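Local structure of XAC2610 protein (Xanthomonas axonopodis pv. citri, 4QTQ) at residues Glu114-Leu126 with Phe136-Leu150. The protein binds calcium and probably acts as an immunity protein that inhibits a peptidoglycan hydrolase secreted through the Xanthomonas type IV secretion system. Residues are numbered along the deposited sequence; the frame is centred on the assembly and turned at random.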
ATOM      1  N   GLU A 114      -7.917  -4.656   7.108  1.00 39.64           N
ATOM      2  CA  GLU A 114      -7.240  -5.769   7.773  1.00 40.11           C
ATOM      3  C   GLU A 114      -5.869  -5.333   8.323  1.00 39.12           C
ATOM      4  O   GLU A 114      -5.046  -6.164   8.693  1.00 38.61           O
ATOM      5  CB  GLU A 114      -7.049  -6.922   6.782  1.00 40.99           C
ATOM      6  CG  GLU A 114      -8.313  -7.449   6.101  1.00 41.99           C
ATOM      7  CD  GLU A 114      -8.017  -8.638   5.191  1.00 43.77           C
ATOM      8  OE1 GLU A 114      -7.260  -8.497   4.203  1.00 45.27           O
ATOM      9  OE2 GLU A 114      -8.521  -9.739   5.459  1.00 47.30           O
ATOM     10  N   GLY A 115      -5.614  -4.033   8.350  1.00 38.09           N
ATOM     11  CA  GLY A 115      -4.430  -3.520   8.994  1.00 39.93           C
ATOM     12  C   GLY A 115      -4.558  -3.702  10.490  1.00 42.26           C
ATOM     13  O   GLY A 115      -5.629  -4.084  11.004  1.00 40.76           O
ATOM     14  N   ASN A 116      -3.468  -3.415  11.187  1.00 44.95           N
ATOM     15  CA  ASN A 116      -3.434  -3.496  12.645  1.00 48.91           C
ATOM     16  C   ASN A 116      -4.588  -2.718  13.273  1.00 48.84           C
ATOM     17  O   ASN A 116      -4.854  -1.583  12.896  1.00 48.61           O
ATOM     18  CB  ASN A 116      -2.097  -2.967  13.173  1.00 51.87           C
ATOM     19  CG  ASN A 116      -1.736  -3.528  14.545  1.00 53.83           C
ATOM     20  OD1 ASN A 116      -2.356  -4.475  15.041  1.00 53.87           O
ATOM     21  ND2 ASN A 116      -0.721  -2.943  15.161  1.00 54.63           N
ATOM     22  N   TYR A 117      -5.295  -3.355  14.201  1.00 51.61           N
ATOM     23  CA  TYR A 117      -6.424  -2.734  14.904  1.00 52.17           C
ATOM     24  C   TYR A 117      -7.495  -2.188  13.975  1.00 48.97           C
ATOM     25  O   TYR A 117      -8.128  -1.183  14.276  1.00 48.23           O
ATOM     26  CB  TYR A 117      -5.922  -1.657  15.881  1.00 55.66           C
ATOM     27  CG  TYR A 117      -5.148  -2.298  16.999  0.70 61.14           C
ATOM     28  CD1 TYR A 117      -5.812  -2.984  18.013  1.00 64.14           C
ATOM     29  CD2 TYR A 117      -3.758  -2.282  17.015  1.00 64.45           C
ATOM     30  CE1 TYR A 117      -5.115  -3.612  19.033  1.00 67.49           C
ATOM     31  CE2 TYR A 117      -3.052  -2.907  18.035  1.00 68.29           C
ATOM     32  CZ  TYR A 117      -3.739  -3.569  19.041  1.00 69.36           C
ATOM     33  OH  TYR A 117      -3.064  -4.199  20.058  1.00 72.59           O
ATOM     34  N   GLY A 118      -7.707  -2.874  12.856  1.00 45.92           N
ATOM     35  CA  GLY A 118      -8.727  -2.480  11.894  1.00 44.36           C
ATOM     36  C   GLY A 118      -8.397  -1.296  11.000  1.00 42.52           C
ATOM     37  O   GLY A 118      -9.290  -0.723  10.368  1.00 41.84           O
ATOM     38  N   GLY A 119      -7.124  -0.933  10.924  1.00 42.70           N
ATOM     39  CA  GLY A 119      -6.689   0.149  10.037  1.00 41.34           C
ATOM     40  C   GLY A 119      -6.667  -0.293   8.581  1.00 39.79           C
ATOM     41  O   GLY A 119      -6.982  -1.437   8.272  1.00 37.63           O
ATOM     42  N   PRO A 120      -6.309   0.623   7.671  1.00 39.24           N
ATOM     43  CA  PRO A 120      -6.349   0.294   6.246  1.00 38.95           C
ATOM     44  C   PRO A 120      -5.396  -0.829   5.825  1.00 36.38           C
ATOM     45  O   PRO A 120      -4.263  -0.916   6.305  1.00 38.06           O
ATOM     46  CB  PRO A 120      -5.961   1.610   5.559  1.00 39.96           C
ATOM     47  CG  PRO A 120      -5.371   2.466   6.635  1.00 42.64           C
ATOM     48  CD  PRO A 120      -6.037   2.048   7.906  1.00 41.52           C
ATOM     49  N   SER A 121      -5.887  -1.684   4.940  1.00 35.05           N
ATOM     50  CA  SER A 121      -5.061  -2.643   4.221  1.00 34.32           C
ATOM     51  C   SER A 121      -5.270  -2.419   2.741  1.00 32.57           C
ATOM     52  O   SER A 121      -6.294  -1.866   2.319  1.00 32.24           O
ATOM     53  CB  SER A 121      -5.448  -4.067   4.587  1.00 35.40           C
ATOM     54  OG  SER A 121      -6.810  -4.292   4.297  1.00 34.19           O
ATOM     55  N   TYR A 122      -4.300  -2.874   1.960  1.00 31.91           N
ATOM     56  CA  TYR A 122      -4.156  -2.482   0.564  1.00 31.01           C
ATOM     57  C   TYR A 122      -3.977  -3.639  -0.404  1.00 31.04           C
ATOM     58  O   TYR A 122      -3.433  -4.698  -0.052  1.00 30.88           O
ATOM     59  CB  TYR A 122      -2.939  -1.552   0.426  1.00 31.73           C
ATOM     60  CG  TYR A 122      -3.049  -0.305   1.285  1.00 32.72           C
ATOM     61  CD1 TYR A 122      -2.670  -0.330   2.625  1.00 33.06           C
ATOM     62  CD2 TYR A 122      -3.566   0.880   0.770  1.00 32.53           C
ATOM     63  CE1 TYR A 122      -2.781   0.797   3.420  1.00 34.35           C
ATOM     64  CE2 TYR A 122      -3.679   2.014   1.561  1.00 33.32           C
ATOM     65  CZ  TYR A 122      -3.293   1.965   2.887  1.00 34.21           C
ATOM     66  OH  TYR A 122      -3.402   3.083   3.687  1.00 35.27           O
ATOM     67  N   SER A 123      -4.416  -3.393  -1.640  1.00 30.60           N
ATOM     68  CA  SER A 123      -4.173  -4.255  -2.762  1.00 30.46           C
ATOM     69  C   SER A 123      -3.078  -3.577  -3.563  1.00 30.84           C
ATOM     70  O   SER A 123      -3.201  -2.402  -3.915  1.00 30.09           O
ATOM     71  CB  SER A 123      -5.439  -4.430  -3.618  1.00 30.40           C
ATOM     72  OG  SER A 123      -6.481  -5.103  -2.907  1.00 30.90           O
ATOM     73  N   VAL A 124      -2.009  -4.326  -3.832  1.00 31.49           N
ATOM     74  CA  VAL A 124      -0.854  -3.831  -4.573  1.00 32.84           C
ATOM     75  C   VAL A 124      -0.809  -4.493  -5.952  1.00 32.82           C
ATOM     76  O   VAL A 124      -0.930  -5.717  -6.068  1.00 32.27           O
ATOM     77  CB  VAL A 124       0.446  -4.090  -3.779  1.00 33.21           C
ATOM     78  CG1 VAL A 124       1.669  -3.640  -4.555  1.00 34.33           C
ATOM     79  CG2 VAL A 124       0.378  -3.380  -2.439  1.00 33.97           C
ATOM     80  N   TYR A 125      -0.651  -3.663  -6.986  1.00 33.01           N
ATOM     81  CA  TYR A 125      -0.531  -4.110  -8.376  1.00 32.33           C
ATOM     82  C   TYR A 125       0.758  -3.569  -9.014  1.00 32.58           C
ATOM     83  O   TYR A 125       0.941  -2.343  -9.133  1.00 31.68           O
ATOM     84  CB  TYR A 125      -1.728  -3.639  -9.216  1.00 33.11           C
ATOM     85  CG  TYR A 125      -3.095  -3.931  -8.618  1.00 33.15           C
ATOM     86  CD1 TYR A 125      -3.584  -3.173  -7.563  1.00 33.96           C
ATOM     87  CD2 TYR A 125      -3.897  -4.953  -9.112  1.00 34.15           C
ATOM     88  CE1 TYR A 125      -4.823  -3.428  -7.001  1.00 34.25           C
ATOM     89  CE2 TYR A 125      -5.147  -5.226  -8.559  1.00 34.23           C
ATOM     90  CZ  TYR A 125      -5.598  -4.455  -7.495  1.00 34.43           C
ATOM     91  OH  TYR A 125      -6.822  -4.667  -6.934  1.00 33.91           O
ATOM     92  N   LEU A 126       1.644  -4.479  -9.426  1.00 32.66           N
ATOM     93  CA  LEU A 126       2.869  -4.093 -10.124  1.00 33.95           C
ATOM     94  C   LEU A 126       2.640  -4.065 -11.634  1.00 34.46           C
ATOM     95  O   LEU A 126       2.005  -4.957 -12.203  1.00 33.75           O
ATOM     96  CB  LEU A 126       4.012  -5.055  -9.783  1.00 34.35           C
ATOM     97  CG  LEU A 126       4.463  -5.126  -8.325  1.00 34.57           C
ATOM     98  CD1 LEU A 126       5.657  -6.054  -8.219  1.00 35.52           C
ATOM     99  CD2 LEU A 126       4.822  -3.749  -7.781  1.00 35.14           C
ATOM    100  N   PHE A 136      -1.977  -8.051  -9.877  1.00 33.14           N
ATOM    101  CA  PHE A 136      -2.163  -8.089  -8.436  1.00 31.79           C
ATOM    102  C   PHE A 136      -1.001  -8.850  -7.806  1.00 32.13           C
ATOM    103  O   PHE A 136      -0.686  -9.956  -8.248  1.00 33.24           O
ATOM    104  CB  PHE A 136      -3.488  -8.759  -8.073  1.00 32.30           C
ATOM    105  CG  PHE A 136      -3.667  -8.958  -6.599  1.00 31.56           C
ATOM    106  CD1 PHE A 136      -4.117  -7.917  -5.795  1.00 32.23           C
ATOM    107  CD2 PHE A 136      -3.338 -10.159  -6.004  1.00 32.04           C
ATOM    108  CE1 PHE A 136      -4.276  -8.085  -4.420  1.00 32.12           C
ATOM    109  CE2 PHE A 136      -3.498 -10.336  -4.632  1.00 32.22           C
ATOM    110  CZ  PHE A 136      -3.957  -9.289  -3.842  1.00 31.72           C
ATOM    111  N   ASN A 137      -0.380  -8.271  -6.777  1.00 31.98           N
ATOM    112  CA  ASN A 137       0.749  -8.913  -6.082  1.00 32.91           C
ATOM    113  C   ASN A 137       0.347  -9.399  -4.694  1.00 33.51           C
ATOM    114  O   ASN A 137       0.123  -8.602  -3.777  1.00 33.86           O
ATOM    115  CB  ASN A 137       1.948  -7.972  -5.964  1.00 33.70           C
ATOM    116  CG  ASN A 137       3.247  -8.723  -5.690  1.00 35.69           C
ATOM    117  OD1 ASN A 137       3.503  -9.163  -4.567  1.00 35.50           O
ATOM    118  ND2 ASN A 137       4.055  -8.905  -6.729  1.00 36.13           N
ATOM    119  N   GLN A 138       0.255 -10.711  -4.532  1.00 34.05           N
ATOM    120  CA  GLN A 138      -0.147 -11.277  -3.247  1.00 34.66           C
ATOM    121  C   GLN A 138       0.852 -10.921  -2.133  1.00 34.00           C
ATOM    122  O   GLN A 138       0.451 -10.456  -1.064  1.00 32.00           O
ATOM    123  CB  GLN A 138      -0.303 -12.797  -3.354  1.00 37.25           C
ATOM    124  CG  GLN A 138      -0.997 -13.426  -2.149  1.00 39.78           C
ATOM    125  CD  GLN A 138      -2.456 -13.030  -2.048  1.00 42.22           C
ATOM    126  OE1 GLN A 138      -3.252 -13.342  -2.933  1.00 46.71           O
ATOM    127  NE2 GLN A 138      -2.816 -12.335  -0.975  1.00 43.65           N
ATOM    128  N   SER A 139       2.145 -11.133  -2.388  1.00 33.75           N
ATOM    129  CA  SER A 139       3.153 -10.954  -1.347  1.00 34.93           C
ATOM    130  C   SER A 139       3.179  -9.508  -0.861  1.00 33.56           C
ATOM    131  O   SER A 139       3.243  -9.267   0.336  1.00 33.06           O
ATOM    132  CB  SER A 139       4.558 -11.419  -1.781  1.00 36.37           C
ATOM    133  OG  SER A 139       5.123 -10.570  -2.766  1.00 38.26           O
ATOM    134  N   LEU A 140       3.102  -8.550  -1.776  1.00 31.98           N
ATOM    135  CA  LEU A 140       3.133  -7.141  -1.382  1.00 32.10           C
ATOM    136  C   LEU A 140       1.859  -6.709  -0.641  1.00 32.71           C
ATOM    137  O   LEU A 140       1.927  -6.018   0.369  1.00 32.99           O
ATOM    138  CB  LEU A 140       3.407  -6.253  -2.591  1.00 32.94           C
ATOM    139  CG  LEU A 140       4.857  -6.333  -3.088  1.00 33.27           C
ATOM    140  CD1 LEU A 140       5.009  -5.675  -4.452  1.00 35.37           C
ATOM    141  CD2 LEU A 140       5.823  -5.711  -2.100  1.00 34.30           C
ATOM    142  N   SER A 141       0.706  -7.158  -1.116  1.00 34.10           N
ATOM    143  CA  SER A 141      -0.565  -6.829  -0.485  1.00 34.29           C
ATOM    144  C   SER A 141      -0.595  -7.375   0.921  1.00 35.03           C
ATOM    145  O   SER A 141      -1.101  -6.724   1.856  1.00 34.83           O
ATOM    146  CB  SER A 141      -1.726  -7.419  -1.293  1.00 34.21           C
ATOM    147  OG  SER A 141      -1.720  -6.925  -2.625  1.00 33.97           O
ATOM    148  N   ASP A 142      -0.076  -8.589   1.057  1.00 34.59           N
ATOM    149  CA  ASP A 142      -0.018  -9.269   2.342  1.00 35.13           C
ATOM    150  C   ASP A 142       0.818  -8.533   3.395  1.00 34.68           C
ATOM    151  O   ASP A 142       0.555  -8.666   4.577  1.00 33.66           O
ATOM    152  CB  ASP A 142       0.530 -10.681   2.180  1.00 36.50           C
ATOM    153  CG  ASP A 142      -0.535 -11.703   1.784  1.00 40.26           C
ATOM    154  OD1 ASP A 142      -1.748 -11.390   1.752  1.00 41.49           O
ATOM    155  OD2 ASP A 142      -0.140 -12.857   1.510  1.00 42.05           O
ATOM    156  N   ILE A 143       1.821  -7.765   2.983  1.00 34.23           N
ATOM    157  CA  ILE A 143       2.635  -7.028   3.962  1.00 34.26           C
ATOM    158  C   ILE A 143       1.769  -6.049   4.749  1.00 34.30           C
ATOM    159  O   ILE A 143       2.050  -5.778   5.921  1.00 36.59           O
ATOM    160  CB  ILE A 143       3.791  -6.229   3.313  1.00 34.51           C
ATOM    161  CG1 ILE A 143       4.809  -7.157   2.644  1.00 35.21           C
ATOM    162  CG2 ILE A 143       4.516  -5.400   4.369  1.00 36.36           C
ATOM    163  CD1 ILE A 143       5.781  -6.443   1.719  1.00 35.84           C
ATOM    164  N   THR A 144       0.717  -5.525   4.113  1.00 33.41           N
ATOM    165  CA  THR A 144      -0.110  -4.465   4.716  1.00 33.18           C
ATOM    166  C   THR A 144      -1.085  -5.018   5.750  1.00 34.63           C
ATOM    167  O   THR A 144      -1.604  -4.261   6.584  1.00 34.36           O
ATOM    168  CB  THR A 144      -0.884  -3.631   3.660  1.00 32.68           C
ATOM    169  OG1 THR A 144      -1.980  -4.388   3.124  1.00 31.21           O
ATOM    170  CG2 THR A 144       0.026  -3.183   2.524  1.00 32.62           C
ATOM    171  N   VAL A 145      -1.318  -6.329   5.699  1.00 34.97           N
ATOM    172  CA  VAL A 145      -2.200  -7.006   6.645  1.00 37.94           C
ATOM    173  C   VAL A 145      -1.541  -7.045   8.022  1.00 41.11           C
ATOM    174  O   VAL A 145      -0.376  -7.440   8.171  1.00 38.95           O
ATOM    175  CB  VAL A 145      -2.561  -8.433   6.179  1.00 38.22           C
ATOM    176  CG1 VAL A 145      -3.403  -9.152   7.227  1.00 41.12           C
ATOM    177  CG2 VAL A 145      -3.313  -8.390   4.867  1.00 37.57           C
ATOM    178  N   MET A 146      -2.310  -6.614   9.019  1.00 42.05           N
ATOM    179  CA  MET A 146      -1.840  -6.426  10.401  1.00 42.53           C
ATOM    180  C   MET A 146      -0.702  -5.394  10.543  1.00 41.42           C
ATOM    181  O   MET A 146      -0.098  -5.265  11.615  1.00 42.37           O
ATOM    182  CB  MET A 146      -1.465  -7.767  11.039  1.00 45.46           C
ATOM    183  CG  MET A 146      -2.659  -8.680  11.327  1.00 48.98           C
ATOM    184  SD  MET A 146      -3.899  -8.010  12.474  1.00 54.27           S
ATOM    185  CE  MET A 146      -2.886  -7.546  13.881  1.00 54.03           C
ATOM    186  N   ALA A 147      -0.422  -4.639   9.485  1.00 39.08           N
ATOM    187  CA  ALA A 147       0.577  -3.582   9.569  1.00 38.69           C
ATOM    188  C   ALA A 147      -0.071  -2.318  10.110  1.00 40.29           C
ATOM    189  O   ALA A 147      -1.294  -2.150  10.041  1.00 39.88           O
ATOM    190  CB  ALA A 147       1.175  -3.308   8.210  1.00 38.25           C
ATOM    191  N   ASN A 148       0.758  -1.415  10.626  1.00 41.74           N
ATOM    192  CA  ASN A 148       0.269  -0.125  11.095  1.00 44.47           C
ATOM    193  C   ASN A 148      -0.026   0.842   9.967  1.00 45.15           C
ATOM    194  O   ASN A 148      -0.528   1.932  10.212  1.00 50.02           O
ATOM    195  CB  ASN A 148       1.241   0.492  12.094  1.00 45.86           C
ATOM    196  CG  ASN A 148       1.328  -0.314  13.361  1.00 46.92           C
ATOM    197  OD1 ASN A 148       0.368  -0.988  13.741  1.00 46.77           O
ATOM    198  ND2 ASN A 148       2.482  -0.280  14.009  1.00 49.26           N
ATOM    199  N   GLY A 149       0.276   0.435   8.742  1.00 41.15           N
ATOM    200  CA  GLY A 149      -0.067   1.206   7.565  1.00 41.04           C
ATOM    201  C   GLY A 149       0.790   0.754   6.406  1.00 38.97           C
ATOM    202  O   GLY A 149       1.625  -0.140   6.555  1.00 35.93           O
ATOM    203  N   LEU A 150       0.587   1.383   5.255  1.00 38.33           N
ATOM    204  CA  LEU A 150       1.350   1.066   4.064  1.00 36.93           C
ATOM    205  C   LEU A 150       2.855   1.151   4.326  1.00 37.74           C
ATOM    206  O   LEU A 150       3.332   2.046   5.024  1.00 39.82           O
ATOM    207  CB  LEU A 150       0.966   2.005   2.921  1.00 38.04           C
ATOM    208  CG  LEU A 150       1.521   1.712   1.520  1.00 36.95           C
ATOM    209  CD1 LEU A 150       1.175   0.298   1.082  1.00 36.61           C
ATOM    210  CD2 LEU A 150       0.948   2.711   0.530  1.00 38.94           C
TER
HETATM  211  O   HOH W   1      -1.642  -1.568   6.418  1.00 30.72           O
HETATM  212  O   HOH W   2      -3.158  -0.168   8.735  1.00 38.27           O
HETATM  213  O   HOH W   3      -4.251  -6.614   1.502  1.00 32.34           O
HETATM  214  O   HOH W   4      -1.595   3.404   5.634  1.00 37.61           O
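Two hydroxyls, one in helix 138-143 and one just past it, are turned onto the edge of strand 121-126 by their first torsions: Ser141 OG, anti to its carbonyl carbon (chi1 -59°), and Thr144 OG1, set between backbone N and carbonyl carbon (chi1 74°). In this propeller-like beta fold, helix 138-143 thus continues the sheet edge where strand 133-136 ends, running roughly antiparallel to strand 121-126, the axes of the two short segments approaching to 6.7 Å. Val124 N donates to Ser141 OG at 2.9 Å and Tyr122 N to Thr144 OG1 at 3.0 Å, both nearly straight; each hydroxyl in turn donates to a backbone carbonyl, Ser141 OG to Asn137 O and Thr144 OG1 to Ser141 O. The carbonyl of the same Val124 accepts from Asn137 N, while Asn137 OD1 caps the helix by accepting from Leu140 N. Val124 CG1 packs against Leu140 CB (3.7 Å), and the edge of Phe136 meets the face of Tyr125 in a T-shaped stack, planes at 73°. Past the helix, the Thr144-Ala147 type II turn grips the glycine-rich loop: Met146 N binds Glu114 O, and Asn116 N reaches Ala147 O from above the carbonyl plane. There the side chains of Asn116 and Asn148 lie side by side, their amides nearly coplanar, Asn116 ND2 donating in plane to Asn148 OD1 at 2.7 Å.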